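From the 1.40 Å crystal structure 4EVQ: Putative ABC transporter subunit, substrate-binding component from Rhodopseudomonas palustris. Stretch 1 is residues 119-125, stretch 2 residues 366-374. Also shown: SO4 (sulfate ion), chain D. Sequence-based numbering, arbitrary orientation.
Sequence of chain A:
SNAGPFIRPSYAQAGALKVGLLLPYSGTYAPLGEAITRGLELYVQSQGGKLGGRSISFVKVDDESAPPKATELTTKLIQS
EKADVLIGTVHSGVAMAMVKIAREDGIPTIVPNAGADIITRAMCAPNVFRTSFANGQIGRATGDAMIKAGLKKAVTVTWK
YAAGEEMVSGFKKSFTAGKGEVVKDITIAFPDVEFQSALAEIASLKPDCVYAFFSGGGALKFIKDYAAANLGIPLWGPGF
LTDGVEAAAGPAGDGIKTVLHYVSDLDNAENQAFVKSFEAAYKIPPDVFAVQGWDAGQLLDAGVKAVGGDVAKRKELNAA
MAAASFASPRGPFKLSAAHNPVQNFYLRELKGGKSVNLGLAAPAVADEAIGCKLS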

# COMPACT_ATOMS: atom_id res chain seq x y z
N ILE A 119 4.08 12.19 2.45
CA ILE A 119 5.30 11.49 2.88
C ILE A 119 6.43 11.61 1.88
O ILE A 119 7.62 11.71 2.28
CB ILE A 119 4.92 10.03 3.23
CG1 ILE A 119 4.08 10.01 4.48
CG2 ILE A 119 6.18 9.16 3.40
CD1 ILE A 119 3.56 8.66 4.88
N THR A 120 6.11 11.65 0.60
CA THR A 120 7.14 11.84 -0.44
C THR A 120 6.92 13.14 -1.22
O THR A 120 7.37 13.31 -2.40
CB THR A 120 7.28 10.58 -1.35
OG1 THR A 120 6.03 10.30 -1.99
CG2 THR A 120 7.71 9.32 -0.54
N ARG A 121 6.32 14.09 -0.53
CA ARG A 121 6.12 15.45 -1.00
C ARG A 121 6.69 16.36 0.08
O ARG A 121 7.90 16.28 0.34
CB ARG A 121 4.67 15.73 -1.44
CG ARG A 121 4.33 14.96 -2.75
CD ARG A 121 2.93 15.20 -3.27
NE ARG A 121 2.75 14.55 -4.58
CZ ARG A 121 1.86 14.92 -5.50
NH1 ARG A 121 1.05 15.93 -5.26
NH2 ARG A 121 1.78 14.29 -6.67
N ALA A 122 5.91 17.22 0.73
CA ALA A 122 6.49 18.15 1.73
C ALA A 122 7.23 17.51 2.91
O ALA A 122 8.12 18.12 3.49
CB ALA A 122 5.41 19.11 2.24
N MSE A 123 6.88 16.28 3.29
CA MSE A 123 7.56 15.60 4.38
C MSE A 123 8.72 14.72 3.90
O MSE A 123 9.33 14.00 4.68
CB MSE A 123 6.61 14.70 5.17
CG MSE A 123 5.77 15.38 6.16
SE MSE A 123 4.91 14.02 7.39
CE MSE A 123 3.64 15.30 8.11
N CYS A 124 9.08 14.78 2.62
CA CYS A 124 10.19 13.97 2.15
C CYS A 124 11.46 14.30 2.94
O CYS A 124 11.64 15.43 3.41
CB CYS A 124 10.39 14.16 0.65
SG CYS A 124 11.35 15.64 0.23
N ALA A 125 12.32 13.30 3.07
CA ALA A 125 13.53 13.49 3.87
C ALA A 125 14.56 12.45 3.48
O ALA A 125 14.22 11.37 2.97
CB ALA A 125 13.19 13.36 5.34
N ALA A 366 7.60 8.59 -12.25
CA ALA A 366 7.79 9.16 -10.94
C ALA A 366 6.66 10.09 -10.53
O ALA A 366 6.25 10.93 -11.33
CB ALA A 366 9.11 9.93 -10.95
N ASP A 367 6.13 9.91 -9.32
CA ASP A 367 5.16 10.84 -8.73
C ASP A 367 5.77 12.19 -8.75
O ASP A 367 6.98 12.35 -8.45
CB ASP A 367 4.83 10.45 -7.29
CG ASP A 367 3.90 11.45 -6.59
OD1 ASP A 367 2.67 11.42 -6.87
OD2 ASP A 367 4.38 12.23 -5.72
N GLU A 368 4.92 13.18 -9.05
CA GLU A 368 5.32 14.54 -9.29
C GLU A 368 6.07 15.19 -8.17
O GLU A 368 6.86 16.06 -8.43
CB GLU A 368 4.11 15.42 -9.64
CG GLU A 368 4.47 16.90 -9.82
CD GLU A 368 3.34 17.70 -10.45
OE1 GLU A 368 3.60 18.84 -10.88
OE2 GLU A 368 2.21 17.17 -10.56
N ALA A 369 5.79 14.81 -6.93
CA ALA A 369 6.64 15.16 -5.77
C ALA A 369 6.75 16.65 -5.52
O ALA A 369 7.78 17.16 -5.04
CB ALA A 369 8.04 14.56 -5.91
N ILE A 370 5.69 17.37 -5.84
CA ILE A 370 5.65 18.81 -5.60
C ILE A 370 5.70 19.07 -4.09
O ILE A 370 4.88 18.52 -3.31
CB ILE A 370 4.39 19.42 -6.23
CG1 ILE A 370 4.13 20.85 -5.71
CG2 ILE A 370 3.17 18.54 -5.97
CD1 ILE A 370 5.15 21.89 -6.20
N GLY A 371 6.65 19.92 -3.67
CA GLY A 371 6.86 20.16 -2.25
C GLY A 371 8.07 19.45 -1.68
O GLY A 371 8.50 19.79 -0.57
N CYS A 372 8.59 18.46 -2.39
CA CYS A 372 9.78 17.76 -1.93
C CYS A 372 11.00 18.57 -2.30
O CYS A 372 11.36 18.72 -3.49
CB CYS A 372 9.91 16.35 -2.50
SG CYS A 372 11.43 15.53 -1.85
N LYS A 373 11.62 19.10 -1.26
CA LYS A 373 12.76 19.98 -1.36
C LYS A 373 13.95 19.16 -0.93
O LYS A 373 14.02 18.66 0.21
CB LYS A 373 12.58 21.21 -0.46
CG LYS A 373 11.39 22.09 -0.88
CD LYS A 373 11.43 23.48 -0.19
CE LYS A 373 10.38 24.41 -0.78
NZ LYS A 373 9.00 23.79 -0.78
N LEU A 374 14.87 19.00 -1.88
CA LEU A 374 16.07 18.19 -1.72
C LEU A 374 15.69 16.72 -1.58
O LEU A 374 15.13 16.14 -2.51
CB LEU A 374 16.93 18.66 -0.53
CG LEU A 374 17.72 19.95 -0.78
CD1 LEU A 374 16.77 21.14 -0.77
CD2 LEU A 374 18.85 20.15 0.23
S SO4 D . -1.42 15.65 -8.28
O1 SO4 D . -2.15 14.37 -8.27
O2 SO4 D . -1.40 16.16 -6.92
O3 SO4 D . -0.04 15.37 -8.64
O4 SO4 D . -1.95 16.61 -9.25
O HOH W 1 6.60 11.62 -4.50
O HOH W 2 10.82 18.62 2.00

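A disulfide fastens the tail of the chain to a loop nearly 250 residues earlier: Cys124 SG lies 2.1 Å from Cys372 SG, a covalent distance, and the chi3 of 87° is close to the 90° at which a disulfide is least strained. The two cysteines reach it differently. Cys124 directs its CA-to-CB bond toward the other stretch with chi1 in p (82°), whereas Cys372 sets out sideways and swings its sulfur across with chi1 in t (-179°).

Neither stretch is a helix or strand, and no backbone hydrogen bond joins them; each is shaped instead by its own turn. A type I turn from Arg121 to Cys124 is closed by Cys124 N to Arg121 O at 3.0 Å, and a type II turn from Ala369 to Cys372 by Cys372 N to Ala369 O at 3.1 Å. The turns pack closely, with Arg121 and Cys372 CA atoms 4.4 Å apart. Between them run two CA-H...O contacts: Ala122 CA to Gly371 O at 3.5 Å, nearly straight at 163°, and Cys372 CA to Arg121 O at 3.3 Å, more bent at 123°.

Gly371 suits this spot on two counts. Its phi/psi of 103/-16 would jam a CB against the preceding carbonyl oxygen, and an ideally placed CB would also lie 3.4 Å from Ala122 N.

The second anchor is ionic. Arg121, which has the largest area covered by the opposing stretch (114 of the 414 Å² buried in total), extends through m, t and t to a two-point salt bridge with Asp367: NE to OD2 of Asp367 at 3.1 Å (166°) and NH2 to OD1 of Asp367 at 3.0 Å (146°). Asp367 OD2 also accepts from Ala369 N at 3.2 Å, so the same carboxylate braces its own loop. Ile370 CG2 covers one face of the guanidinium, 3.4 Å from Arg121 NH1, leaving the edge for polar partners. There a sulfate, probably from the crystallisation liquor, accepts from Arg121 NH1 through O2 at 3.0 Å and from Arg121 NH2 through O3 at 2.9 Å.

Water extends the polar network. Water 1 donates to Thr120 O at 2.8 Å and to Asp367 OD2 at 2.6 Å while accepting from Thr120 OG1 at 2.9 Å, thereby tying buried Thr120 to the carboxylate. Nearby, the small Ala369 brings its CB within 3.8 Å of Thr120 O. Beside the disulfide, water 2 donates to Ala122 O at 3.1 Å and accepts a weak bond from Lys373 N at 3.4 Å.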